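Local coordinates for uncharacterized protein (Legionella longbeachae NSW150, PDB 4JZA), which is probably a phosphoinositide 3-phosphatase that removes a phosphate from phosphatidylinositol phosphates and may act on lipid metabolism at the interface between Legionella and its host, at residues Q75-Y80 with C679-R684; S496-L501 with I539-G544; L531-Q536 with I562-M567; S689-L694 with D748-I753. All blocks are in the same frame, centred on the assembly; numbering follows the deposited sequence.

Contact 1: Q75-Y80 with C679-R684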
loop_
_atom_site.group_PDB
_atom_site.type_symbol
_atom_site.label_atom_id
_atom_site.label_comp_id
_atom_site.label_asym_id
_atom_site.label_seq_id
_atom_site.Cartn_x
_atom_site.Cartn_y
_atom_site.Cartn_z
ATOM N N GLN A 75 -2.092 -14.570 -21.539
ATOM C CA GLN A 75 -3.425 -15.068 -21.620
ATOM C C GLN A 75 -3.638 -16.282 -20.662
ATOM O O GLN A 75 -4.648 -16.385 -19.961
ATOM C CB GLN A 75 -3.729 -15.298 -23.079
ATOM C CG GLN A 75 -4.825 -16.266 -23.385
ATOM C CD GLN A 75 -4.617 -16.922 -24.756
ATOM O OE1 GLN A 75 -3.515 -16.872 -25.371
ATOM N NE2 GLN A 75 -5.677 -17.569 -25.234
ATOM N N THR A 76 -2.667 -17.174 -20.556
ATOM C CA THR A 76 -2.811 -18.266 -19.616
ATOM C C THR A 76 -2.901 -17.756 -18.166
ATOM O O THR A 76 -3.736 -18.255 -17.417
ATOM C CB THR A 76 -1.666 -19.266 -19.723
ATOM O OG1 THR A 76 -1.705 -19.949 -20.993
ATOM C CG2 THR A 76 -1.772 -20.289 -18.602
ATOM N N LEU A 77 -2.061 -16.789 -17.771
ATOM C CA LEU A 77 -2.136 -16.241 -16.418
ATOM C C LEU A 77 -3.466 -15.621 -16.080
ATOM O O LEU A 77 -4.081 -15.901 -15.043
ATOM C CB LEU A 77 -1.082 -15.178 -16.214
ATOM C CG LEU A 77 0.340 -15.734 -16.382
ATOM C CD1 LEU A 77 1.416 -14.817 -15.829
ATOM C CD2 LEU A 77 0.490 -17.097 -15.740
ATOM N N LYS A 78 -3.948 -14.782 -16.964
ATOM C CA LYS A 78 -5.210 -14.120 -16.740
ATOM C C LYS A 78 -6.337 -15.126 -16.684
ATOM O O LYS A 78 -7.266 -14.976 -15.926
ATOM C CB LYS A 78 -5.477 -13.112 -17.846
ATOM C CG LYS A 78 -4.630 -11.869 -17.775
ATOM C CD LYS A 78 -4.804 -11.064 -19.050
ATOM C CE LYS A 78 -4.183 -9.696 -18.848
ATOM N NZ LYS A 78 -4.194 -8.815 -20.048
ATOM N N ALA A 79 -6.311 -16.137 -17.512
ATOM C CA ALA A 79 -7.381 -17.115 -17.409
ATOM C C ALA A 79 -7.314 -17.795 -16.023
ATOM O O ALA A 79 -8.363 -18.005 -15.399
ATOM C CB ALA A 79 -7.333 -18.130 -18.547
ATOM N N TYR A 80 -6.109 -18.095 -15.532
ATOM C CA TYR A 80 -5.963 -18.777 -14.226
ATOM C C TYR A 80 -6.474 -17.915 -13.086
ATOM O O TYR A 80 -7.212 -18.332 -12.222
ATOM C CB TYR A 80 -4.498 -19.182 -13.953
ATOM C CG TYR A 80 -4.253 -19.747 -12.570
ATOM C CD1 TYR A 80 -4.760 -20.976 -12.202
ATOM C CD2 TYR A 80 -3.496 -19.047 -11.636
ATOM C CE1 TYR A 80 -4.537 -21.494 -10.941
ATOM C CE2 TYR A 80 -3.260 -19.553 -10.368
ATOM C CZ TYR A 80 -3.794 -20.778 -10.021
ATOM O OH TYR A 80 -3.598 -21.298 -8.747
ATOM N N CYS A 679 3.710 -26.614 -13.563
ATOM C CA CYS A 679 3.205 -27.762 -14.265
ATOM C C CYS A 679 1.696 -27.658 -14.500
ATOM O O CYS A 679 1.218 -28.002 -15.561
ATOM C CB CYS A 679 3.487 -29.053 -13.505
ATOM S SG CYS A 679 5.244 -29.469 -13.274
ATOM N N ARG A 680 0.946 -27.232 -13.500
ATOM C CA ARG A 680 -0.510 -27.110 -13.618
ATOM C C ARG A 680 -0.875 -26.176 -14.763
ATOM O O ARG A 680 -1.764 -26.502 -15.564
ATOM C CB ARG A 680 -1.108 -26.582 -12.332
ATOM C CG ARG A 680 -2.527 -26.065 -12.495
ATOM C CD ARG A 680 -3.205 -25.869 -11.173
ATOM N NE ARG A 680 -3.518 -27.173 -10.607
ATOM C CZ ARG A 680 -3.438 -27.458 -9.313
ATOM N NH1 ARG A 680 -3.001 -26.547 -8.437
ATOM N NH2 ARG A 680 -3.740 -28.677 -8.902
ATOM N N LEU A 681 -0.153 -25.056 -14.834
ATOM C CA LEU A 681 -0.395 -24.024 -15.812
ATOM C C LEU A 681 0.164 -24.380 -17.170
ATOM O O LEU A 681 -0.398 -23.980 -18.191
ATOM C CB LEU A 681 0.239 -22.694 -15.350
ATOM C CG LEU A 681 -0.389 -21.963 -14.146
ATOM C CD1 LEU A 681 0.282 -20.614 -13.867
ATOM C CD2 LEU A 681 -1.885 -21.774 -14.351
ATOM N N VAL A 682 1.293 -25.107 -17.211
ATOM C CA VAL A 682 1.822 -25.579 -18.484
ATOM C C VAL A 682 0.819 -26.529 -19.089
ATOM O O VAL A 682 0.529 -26.450 -20.260
ATOM C CB VAL A 682 3.197 -26.166 -18.327
ATOM C CG1 VAL A 682 3.571 -27.070 -19.488
ATOM C CG2 VAL A 682 4.204 -25.049 -18.213
ATOM N N ALA A 683 0.210 -27.389 -18.298
ATOM C CA ALA A 683 -0.750 -28.305 -18.875
ATOM C C ALA A 683 -1.978 -27.568 -19.373
ATOM O O ALA A 683 -2.605 -28.003 -20.322
ATOM C CB ALA A 683 -1.145 -29.377 -17.894
ATOM N N ARG A 684 -2.354 -26.500 -18.700
ATOM C CA ARG A 684 -3.555 -25.775 -19.085
ATOM C C ARG A 684 -3.277 -24.985 -20.365
ATOM O O ARG A 684 -4.100 -24.970 -21.275
ATOM C CB ARG A 684 -4.107 -24.908 -17.933
ATOM C CG ARG A 684 -5.335 -25.540 -17.276
ATOM C CD ARG A 684 -5.239 -25.699 -15.763
ATOM N NE ARG A 684 -5.977 -24.635 -15.097
ATOM C CZ ARG A 684 -6.405 -24.684 -13.842
ATOM N NH1 ARG A 684 -6.165 -25.739 -13.064
ATOM N NH2 ARG A 684 -7.073 -23.650 -13.365
#

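Contact 2: S496-L501 with I539-G544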
loop_
_atom_site.group_PDB
_atom_site.type_symbol
_atom_site.label_atom_id
_atom_site.label_comp_id
_atom_site.label_asym_id
_atom_site.label_seq_id
_atom_site.Cartn_x
_atom_site.Cartn_y
_atom_site.Cartn_z
ATOM N N SER A 496 -13.961 37.076 24.258
ATOM C CA SER A 496 -14.838 38.189 24.511
ATOM C C SER A 496 -15.634 38.618 23.300
ATOM O O SER A 496 -16.583 39.377 23.439
ATOM C CB SER A 496 -14.027 39.372 25.028
ATOM O OG SER A 496 -13.210 38.977 26.125
ATOM N N PHE A 497 -15.262 38.166 22.111
ATOM C CA PHE A 497 -16.041 38.490 20.900
ATOM C C PHE A 497 -16.462 37.291 20.058
ATOM O O PHE A 497 -17.021 37.474 18.961
ATOM C CB PHE A 497 -15.291 39.480 20.026
ATOM C CG PHE A 497 -13.891 39.082 19.732
ATOM C CD1 PHE A 497 -13.624 38.186 18.717
ATOM C CD2 PHE A 497 -12.839 39.596 20.473
ATOM C CE1 PHE A 497 -12.323 37.821 18.433
ATOM C CE2 PHE A 497 -11.538 39.229 20.196
ATOM C CZ PHE A 497 -11.278 38.345 19.168
ATOM N N THR A 498 -16.243 36.086 20.607
ATOM C CA THR A 498 -16.682 34.845 19.992
ATOM C C THR A 498 -17.779 34.138 20.806
ATOM O O THR A 498 -17.534 33.541 21.861
ATOM C CB THR A 498 -15.492 33.927 19.751
ATOM O OG1 THR A 498 -14.422 34.688 19.138
ATOM C CG2 THR A 498 -15.920 32.808 18.819
ATOM N N PRO A 499 -19.016 34.218 20.319
ATOM C CA PRO A 499 -20.082 33.602 21.092
ATOM C C PRO A 499 -19.888 32.102 21.179
ATOM O O PRO A 499 -19.619 31.493 20.173
ATOM C CB PRO A 499 -21.362 33.940 20.313
ATOM C CG PRO A 499 -20.971 34.902 19.231
ATOM C CD PRO A 499 -19.483 34.878 19.083
ATOM N N GLY A 500 -20.036 31.535 22.375
ATOM C CA GLY A 500 -20.018 30.107 22.618
ATOM C C GLY A 500 -18.654 29.571 23.028
ATOM O O GLY A 500 -18.504 28.386 23.452
ATOM N N LEU A 501 -17.637 30.405 22.910
ATOM C CA LEU A 501 -16.306 29.884 23.042
ATOM C C LEU A 501 -16.010 29.597 24.488
ATOM O O LEU A 501 -15.385 28.599 24.803
ATOM C CB LEU A 501 -15.285 30.842 22.468
ATOM C CG LEU A 501 -13.807 30.442 22.521
ATOM C CD1 LEU A 501 -13.621 29.124 21.786
ATOM C CD2 LEU A 501 -12.893 31.486 21.887
ATOM N N ILE A 539 -11.555 25.592 17.442
ATOM C CA ILE A 539 -11.194 26.124 16.134
ATOM C C ILE A 539 -12.432 26.425 15.311
ATOM O O ILE A 539 -12.535 27.491 14.695
ATOM C CB ILE A 539 -10.255 25.162 15.370
ATOM C CG1 ILE A 539 -8.910 25.037 16.096
ATOM C CG2 ILE A 539 -9.954 25.661 13.964
ATOM C CD1 ILE A 539 -8.171 26.336 16.361
ATOM N N LEU A 540 -13.378 25.500 15.303
ATOM C CA LEU A 540 -14.567 25.702 14.523
ATOM C C LEU A 540 -15.377 26.886 14.987
ATOM O O LEU A 540 -15.793 27.658 14.147
ATOM C CB LEU A 540 -15.445 24.460 14.457
ATOM C CG LEU A 540 -14.767 23.386 13.619
ATOM C CD1 LEU A 540 -15.392 22.063 13.979
ATOM C CD2 LEU A 540 -14.877 23.664 12.126
ATOM N N THR A 541 -15.624 27.057 16.281
ATOM C CA THR A 541 -16.491 28.162 16.652
ATOM C C THR A 541 -15.723 29.490 16.391
ATOM O O THR A 541 -16.321 30.457 15.922
ATOM C CB THR A 541 -17.152 28.042 18.062
ATOM O OG1 THR A 541 -16.347 28.639 19.070
ATOM C CG2 THR A 541 -17.439 26.618 18.431
ATOM N N ILE A 542 -14.399 29.507 16.585
ATOM C CA ILE A 542 -13.617 30.675 16.220
ATOM C C ILE A 542 -13.714 30.921 14.725
ATOM O O ILE A 542 -13.604 32.041 14.298
ATOM C CB ILE A 542 -12.146 30.546 16.636
ATOM C CG1 ILE A 542 -12.030 30.775 18.132
ATOM C CG2 ILE A 542 -11.259 31.562 15.952
ATOM C CD1 ILE A 542 -10.691 30.419 18.739
ATOM N N GLY A 543 -13.929 29.899 13.910
ATOM C CA GLY A 543 -13.880 30.085 12.443
ATOM C C GLY A 543 -12.529 29.812 11.800
ATOM O O GLY A 543 -12.288 30.180 10.664
ATOM N N GLY A 544 -11.644 29.136 12.516
ATOM C CA GLY A 544 -10.336 28.778 11.947
ATOM C C GLY A 544 -10.440 27.550 11.033
ATOM O O GLY A 544 -11.540 26.993 10.795
#

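Contact 3: L531-Q536 with I562-M567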
loop_
_atom_site.group_PDB
_atom_site.type_symbol
_atom_site.label_atom_id
_atom_site.label_comp_id
_atom_site.label_asym_id
_atom_site.label_seq_id
_atom_site.Cartn_x
_atom_site.Cartn_y
_atom_site.Cartn_z
ATOM N N LEU A 531 -10.538 15.701 24.547
ATOM C CA LEU A 531 -9.519 16.667 24.233
ATOM C C LEU A 531 -9.480 16.929 22.766
ATOM O O LEU A 531 -9.450 18.076 22.400
ATOM C CB LEU A 531 -8.163 16.193 24.668
ATOM C CG LEU A 531 -8.019 16.119 26.183
ATOM C CD1 LEU A 531 -6.660 15.529 26.429
ATOM C CD2 LEU A 531 -8.150 17.480 26.860
ATOM N N SER A 532 -9.506 15.897 21.907
ATOM C CA SER A 532 -9.343 16.131 20.468
ATOM C C SER A 532 -10.601 16.831 19.904
ATOM O O SER A 532 -10.500 17.766 19.109
ATOM C CB SER A 532 -8.896 14.847 19.702
ATOM O OG SER A 532 -9.930 13.899 19.538
ATOM N N SER A 533 -11.783 16.461 20.391
ATOM C CA SER A 533 -13.028 17.052 19.891
ATOM C C SER A 533 -13.121 18.502 20.295
ATOM O O SER A 533 -13.564 19.327 19.500
ATOM C CB SER A 533 -14.274 16.291 20.366
ATOM O OG SER A 533 -14.504 15.099 19.632
ATOM N N LEU A 534 -12.704 18.829 21.518
ATOM C CA LEU A 534 -12.842 20.226 22.021
ATOM C C LEU A 534 -11.917 21.170 21.238
ATOM O O LEU A 534 -12.368 22.183 20.766
ATOM C CB LEU A 534 -12.619 20.321 23.544
ATOM C CG LEU A 534 -13.762 19.699 24.359
ATOM C CD1 LEU A 534 -13.339 19.532 25.796
ATOM C CD2 LEU A 534 -15.062 20.482 24.292
ATOM N N GLU A 535 -10.664 20.772 21.024
ATOM C CA GLU A 535 -9.771 21.491 20.157
ATOM C C GLU A 535 -10.420 21.792 18.824
ATOM O O GLU A 535 -10.285 22.909 18.332
ATOM C CB GLU A 535 -8.507 20.707 19.909
ATOM C CG GLU A 535 -7.661 20.575 21.149
ATOM C CD GLU A 535 -6.437 19.671 20.975
ATOM O OE1 GLU A 535 -6.142 19.139 19.854
ATOM O OE2 GLU A 535 -5.760 19.492 22.009
ATOM N N GLN A 536 -11.124 20.824 18.234
ATOM C CA GLN A 536 -11.730 21.053 16.915
ATOM C C GLN A 536 -12.890 21.976 17.067
ATOM O O GLN A 536 -13.144 22.790 16.196
ATOM C CB GLN A 536 -12.244 19.786 16.251
ATOM C CG GLN A 536 -11.177 18.782 15.913
ATOM C CD GLN A 536 -10.451 19.099 14.668
ATOM O OE1 GLN A 536 -10.828 20.020 13.946
ATOM N NE2 GLN A 536 -9.386 18.340 14.390
ATOM N N ILE A 562 -16.351 10.933 14.240
ATOM C CA ILE A 562 -17.587 10.397 14.771
ATOM C C ILE A 562 -17.876 11.087 16.119
ATOM O O ILE A 562 -19.024 11.536 16.381
ATOM C CB ILE A 562 -17.427 8.878 14.958
ATOM C CG1 ILE A 562 -17.658 8.149 13.626
ATOM C CG2 ILE A 562 -18.365 8.330 16.002
ATOM C CD1 ILE A 562 -17.021 6.793 13.614
ATOM N N HIS A 563 -16.841 11.179 16.967
ATOM C CA HIS A 563 -17.024 11.697 18.308
ATOM C C HIS A 563 -17.419 13.158 18.225
ATOM O O HIS A 563 -18.395 13.590 18.863
ATOM C CB HIS A 563 -15.773 11.518 19.124
ATOM C CG HIS A 563 -15.954 11.730 20.591
ATOM N ND1 HIS A 563 -15.662 12.927 21.206
ATOM C CD2 HIS A 563 -16.290 10.871 21.581
ATOM C CE1 HIS A 563 -15.859 12.810 22.504
ATOM N NE2 HIS A 563 -16.260 11.581 22.758
ATOM N N THR A 564 -16.713 13.914 17.403
ATOM C CA THR A 564 -17.032 15.311 17.265
ATOM C C THR A 564 -18.394 15.438 16.593
ATOM O O THR A 564 -19.261 16.150 17.076
ATOM C CB THR A 564 -15.902 16.042 16.532
ATOM O OG1 THR A 564 -14.689 15.915 17.286
ATOM C CG2 THR A 564 -16.202 17.497 16.357
ATOM N N ASP A 565 -18.655 14.725 15.521
ATOM C CA ASP A 565 -20.038 14.745 15.014
ATOM C C ASP A 565 -21.066 14.508 16.158
ATOM O O ASP A 565 -22.066 15.204 16.273
ATOM C CB ASP A 565 -20.256 13.715 13.895
ATOM C CG ASP A 565 -19.680 14.159 12.540
ATOM O OD1 ASP A 565 -19.478 15.398 12.356
ATOM O OD2 ASP A 565 -19.454 13.268 11.648
ATOM N N ALA A 566 -20.819 13.530 17.006
ATOM C CA ALA A 566 -21.773 13.215 18.044
ATOM C C ALA A 566 -21.972 14.375 19.021
ATOM O O ALA A 566 -23.068 14.562 19.528
ATOM C CB ALA A 566 -21.329 11.983 18.810
HETATM N N MSE A 567 -20.921 15.130 19.327
HETATM C CA MSE A 567 -21.052 16.271 20.235
HETATM C C MSE A 567 -21.921 17.333 19.586
HETATM O O MSE A 567 -22.796 17.926 20.227
HETATM C CB MSE A 567 -19.683 16.812 20.590
HETATM C CG MSE A 567 -19.001 15.836 21.540
HETATM SE SE MSE A 567 -17.274 16.573 22.124
HETATM C CE MSE A 567 -18.008 18.012 23.258
#

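Contact 4: S689-L694 with D748-I753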
loop_
_atom_site.group_PDB
_atom_site.type_symbol
_atom_site.label_atom_id
_atom_site.label_comp_id
_atom_site.label_asym_id
_atom_site.label_seq_id
_atom_site.Cartn_x
_atom_site.Cartn_y
_atom_site.Cartn_z
ATOM N N SER A 689 -6.516 -30.628 -26.561
ATOM C CA SER A 689 -6.171 -31.273 -27.802
ATOM C C SER A 689 -4.704 -31.720 -27.738
ATOM O O SER A 689 -4.384 -32.876 -28.065
ATOM C CB SER A 689 -6.480 -30.369 -29.010
ATOM O OG SER A 689 -5.847 -30.889 -30.191
ATOM N N ASN A 690 -3.819 -30.824 -27.311
ATOM C CA ASN A 690 -2.392 -31.158 -27.212
ATOM C C ASN A 690 -2.050 -32.179 -26.155
ATOM O O ASN A 690 -1.266 -33.118 -26.415
ATOM C CB ASN A 690 -1.558 -29.925 -26.996
ATOM C CG ASN A 690 -1.328 -29.192 -28.287
ATOM O OD1 ASN A 690 -1.410 -29.792 -29.360
ATOM N ND2 ASN A 690 -1.091 -27.900 -28.213
ATOM N N CYS A 691 -2.645 -32.038 -24.974
ATOM C CA CYS A 691 -2.369 -32.996 -23.919
ATOM C C CYS A 691 -2.722 -34.395 -24.377
ATOM O O CYS A 691 -1.966 -35.341 -24.048
ATOM C CB CYS A 691 -3.083 -32.633 -22.609
ATOM S SG CYS A 691 -2.287 -31.238 -21.803
ATOM N N THR A 692 -3.825 -34.517 -25.148
ATOM C CA THR A 692 -4.272 -35.825 -25.643
ATOM C C THR A 692 -3.288 -36.441 -26.636
ATOM O O THR A 692 -3.004 -37.631 -26.571
ATOM C CB THR A 692 -5.699 -35.761 -26.219
ATOM O OG1 THR A 692 -6.606 -35.494 -25.141
ATOM C CG2 THR A 692 -6.121 -37.088 -26.837
ATOM N N LYS A 693 -2.744 -35.625 -27.529
ATOM C CA LYS A 693 -1.750 -36.098 -28.493
ATOM C C LYS A 693 -0.529 -36.590 -27.769
ATOM O O LYS A 693 -0.009 -37.651 -28.082
ATOM C CB LYS A 693 -1.330 -34.992 -29.486
ATOM C CG LYS A 693 -2.452 -34.398 -30.330
ATOM C CD LYS A 693 -1.947 -33.308 -31.260
ATOM C CE LYS A 693 -3.104 -32.563 -31.878
ATOM N NZ LYS A 693 -2.703 -32.177 -33.251
ATOM N N LEU A 694 -0.073 -35.798 -26.815
ATOM C CA LEU A 694 1.109 -36.131 -26.011
ATOM C C LEU A 694 0.856 -37.386 -25.209
ATOM O O LEU A 694 1.704 -38.298 -25.191
ATOM C CB LEU A 694 1.470 -34.996 -25.056
ATOM C CG LEU A 694 2.102 -33.758 -25.683
ATOM C CD1 LEU A 694 2.234 -32.681 -24.620
ATOM C CD2 LEU A 694 3.455 -34.094 -26.244
ATOM N N ASP A 748 -9.576 -35.176 -18.559
ATOM C CA ASP A 748 -8.720 -35.976 -17.670
ATOM C C ASP A 748 -7.236 -35.916 -18.085
ATOM O O ASP A 748 -6.357 -35.783 -17.245
ATOM C CB ASP A 748 -9.216 -37.433 -17.613
ATOM C CG ASP A 748 -9.120 -38.040 -16.210
ATOM O OD1 ASP A 748 -8.143 -37.763 -15.470
ATOM O OD2 ASP A 748 -10.050 -38.799 -15.851
ATOM N N ASN A 749 -6.986 -35.960 -19.391
ATOM C CA ASN A 749 -5.642 -35.911 -19.950
ATOM C C ASN A 749 -4.837 -34.710 -19.532
ATOM O O ASN A 749 -3.621 -34.802 -19.480
ATOM C CB ASN A 749 -5.707 -35.969 -21.471
ATOM C CG ASN A 749 -6.033 -37.370 -22.000
ATOM O OD1 ASN A 749 -6.058 -38.353 -21.239
ATOM N ND2 ASN A 749 -6.259 -37.471 -23.319
ATOM N N ILE A 750 -5.496 -33.587 -19.256
ATOM C CA ILE A 750 -4.793 -32.382 -18.824
ATOM C C ILE A 750 -4.177 -32.608 -17.437
ATOM O O ILE A 750 -3.044 -32.220 -17.218
ATOM C CB ILE A 750 -5.709 -31.148 -18.806
ATOM C CG1 ILE A 750 -6.243 -30.862 -20.212
ATOM C CG2 ILE A 750 -4.985 -29.911 -18.320
ATOM C CD1 ILE A 750 -7.069 -29.567 -20.324
ATOM N N ILE A 751 -4.915 -33.238 -16.518
ATOM C CA ILE A 751 -4.403 -33.504 -15.168
ATOM C C ILE A 751 -3.289 -34.551 -15.244
ATOM O O ILE A 751 -2.268 -34.456 -14.574
ATOM C CB ILE A 751 -5.464 -34.002 -14.106
ATOM C CG1 ILE A 751 -6.944 -33.870 -14.541
ATOM C CG2 ILE A 751 -5.253 -33.289 -12.769
ATOM C CD1 ILE A 751 -7.730 -32.714 -13.943
ATOM N N ARG A 752 -3.491 -35.571 -16.055
ATOM C CA ARG A 752 -2.456 -36.598 -16.254
ATOM C C ARG A 752 -1.143 -35.943 -16.730
ATOM O O ARG A 752 -0.081 -36.266 -16.202
ATOM C CB ARG A 752 -2.910 -37.661 -17.249
ATOM C CG ARG A 752 -4.137 -38.478 -16.852
ATOM C CD ARG A 752 -3.830 -39.399 -15.687
ATOM N NE ARG A 752 -5.011 -40.119 -15.191
ATOM C CZ ARG A 752 -5.378 -41.346 -15.560
ATOM N NH1 ARG A 752 -4.669 -42.027 -16.462
ATOM N NH2 ARG A 752 -6.477 -41.896 -15.041
ATOM N N ILE A 753 -1.229 -34.995 -17.679
ATOM C CA ILE A 753 -0.037 -34.344 -18.198
ATOM C C ILE A 753 0.560 -33.443 -17.113
ATOM O O ILE A 753 1.760 -33.378 -16.986
ATOM C CB ILE A 753 -0.262 -33.643 -19.585
ATOM C CG1 ILE A 753 0.269 -34.458 -20.744
ATOM C CG2 ILE A 753 0.597 -32.410 -19.767
ATOM C CD1 ILE A 753 -0.328 -35.823 -20.896
#

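Contact 1: Q75-Y80 with C679-R684
Helix segments 75-80 and 679-684 cross steeply, their N-to-C directions 110° apart and their axes no closer than 10.3 Å, with Thr76 and Leu681 supplying the nearest CA pair. At that separation the side chains bridge the gap, and Leu681 does most of the work by splitting its two methyls between two partners. Leu681 CD1 meets Leu77 CD2 at 4.0 Å, the two side chains running nearly at right angles. Leu681 CD2 presses on the root of the tyrosine ring, 3.6 Å from Tyr80 CG, coming in obliquely. Tyr80 extends to it because CG lies anti to the backbone N (chi1 174°). Beside this, Arg684 bends at chi2 and chi3 and brings Arg684 NH2 to the edge of the tyrosine ring, 3.7 Å from Tyr80 CD1. The planes of guanidinium and ring stand 65° apart, so this is an edge contact and no stack. Thr76 offers its CG2 methyl to the Leu681 carbonyl, while its OG1 is hydrogen-bonded to Gln685 on the same partner helix, one turn further on. Leu112 of helix 95-116 touches both Tyr80 and Leu681 and so extends the apolar patch. The contact is a steep helix-helix packing of leucine and tyrosine that joins a helix from the N-terminal part of the chain to the start of the long helix 676-702.

Contact 2: S496-L501 with I539-G544
The carbonyl oxygen of Ile539 is the best-held polar atom here, gripped by two backbone N-H groups as helix 524-542 ends. Gly544 N binds Ile539 O at 2.9 Å, and Gly543 N adds a weak bond to the same oxygen. Gly543 N also pairs with Leu540 O at 2.9 Å. Together with the positive phi of Gly543 (93°), these bonds define a Schellman motif. Against the helix just before this end lies segment 496-501, whose residues Thr498 to Leu501 form a type II beta turn. Gly500, with phi 95°, occupies its third position, where a side chain would collide with the preceding carbonyl; the closing bond from Leu501 N to Thr498 O is weak.

The turn meets the helix through methyl groups. Thr498 CG2, anti to its backbone N, is directed at the final helical turn, 3.8 Å from Thr541 O and 4.1 Å from Ile542 CA. Thr498 OG1 bonds instead to the Tyr494 carbonyl, which fixes the rotation of the side chain. Leu501, with CG anti to the backbone N, spreads its two branches over neighbouring residues: Leu501 CD1 comes to 3.9 Å from Thr541 OG1, and Leu501 CD2 reaches 3.9 Å from Ile542 CG1 in an oblique crossing. Tyr494 touches both Leu501 and Ile542, completing this small apolar patch, whereas Pro499 is exposed and takes little part. The Schellman bonds, the turn bond and the Thr498 bond to Tyr494 each stay on their own side; what joins the two segments is van der Waals packing.

Contact 3: L531-Q536 with I562-M567
Segments 531-536 and 562-567, on helices 524-542 and 556-574 of the alpha/beta fold, cross here at -62° with a closest axis approach of 9.3 Å; along the chain, strand 545-549 of the large mixed sheet lies between them. A CX5R sequence links that strand to helix 556-574, consistent with the phosphate-binding P-loop of cysteine-based phosphatases. The crossing is closest at Ser533 and Thr564, whose CA atoms are 5.1 Å apart.

Ser533 OG carries the polar contact. Ser533 OG is hydrogen-bonded to Thr564 OG1 at 2.5 Å and to His563 ND1 at 2.9 Å, lying near the plane of the imidazole at its edge; a weak bond to its own helix, at Leu529 O, is the third. Thr564 OG1 has a second partner in Glu560 OE2, so the chain of polar groups runs from imidazole through two hydroxyls to a carboxylate, which would probably polarise it. All three residues are buried, and Ser533 OG, Thr564 OG1 and His563 ND1 each have at least one partner. The His563 ring also lies edge-to-face with Phe530 and Phe592. Away from the crossing, Glu535 binds Gln415, His466 and Tyr508, while Gln536 pairs with Gln415 and Ser546.

Apolar cover comes from Met567, present as selenomethionine. A bend at chi3 (70°) sets Met567 SE 3.5 Å from Ser533 CB and Met567 CE 4.0 Å from Leu534 CD2.

Contact 4: S689-L694 with D748-I753
Cys691 and Ile753 form the dense part of this crossing, where segments 689-694 and 748-753 approach to 8.4 Å between axes, their N-to-C directions 64° apart. Cys691 SG, anti to its carbonyl carbon, lies 3.7 Å from Ile753 CG2 and 4.3 Å from Ile750 CG1, and Cys691 O meets Ile753 CD1 at 3.6 Å. Cys691 CB also rests against the Asn749 carbonyl, so the cysteine sits directly over one turn of the partner helix.

Beside it, at a partly exposed position, Thr692 makes the polar link. Asn749 ND2 donates to Thr692 OG1 at 2.7 Å, nearly straight (162°) and only 8° out of the amide plane. That hydroxyl also bonds to Glu688 O, and Asn749 OD1 bonds to Ser744, which fixes which way the amide faces. The loose side lies beyond: Ile751 points away and is exposed, and Asp748, poorly ordered, has a long ion pair with Arg752, charges alone, while Arg752 NH1 bonds Ser742 O.

Within this C-terminal domain the chemistry is thus divided: the buried part is thiol-aliphatic, and the single crossing hydrogen bond lies at its partly exposed flank, oriented by Ser744 and Glu688.

How the contacts relate
The four contacts form two pairs at opposite sides of the chain's centre. Contacts 1 and 4, centres 14 Å apart, share helix 676-702 and touch directly: Ala683 CB lies 3.5 Å from Ile750 O. Contacts 2 and 3, centres 15 Å apart, share helix 524-542; their segments alternate along the sequence. The pairs are well separated, with contacts 1 and 3 about 37 Å apart at their nearest atoms. Contact 1 closes a loop of nearly 600 residues that contains contacts 2 and 3, and contact 4 follows it in series. Helix 74-87, from the N-terminal part, is thereby tied to the helical C-terminal part, remote from strand 545-549 of the mixed sheet, which follows helix 524-542.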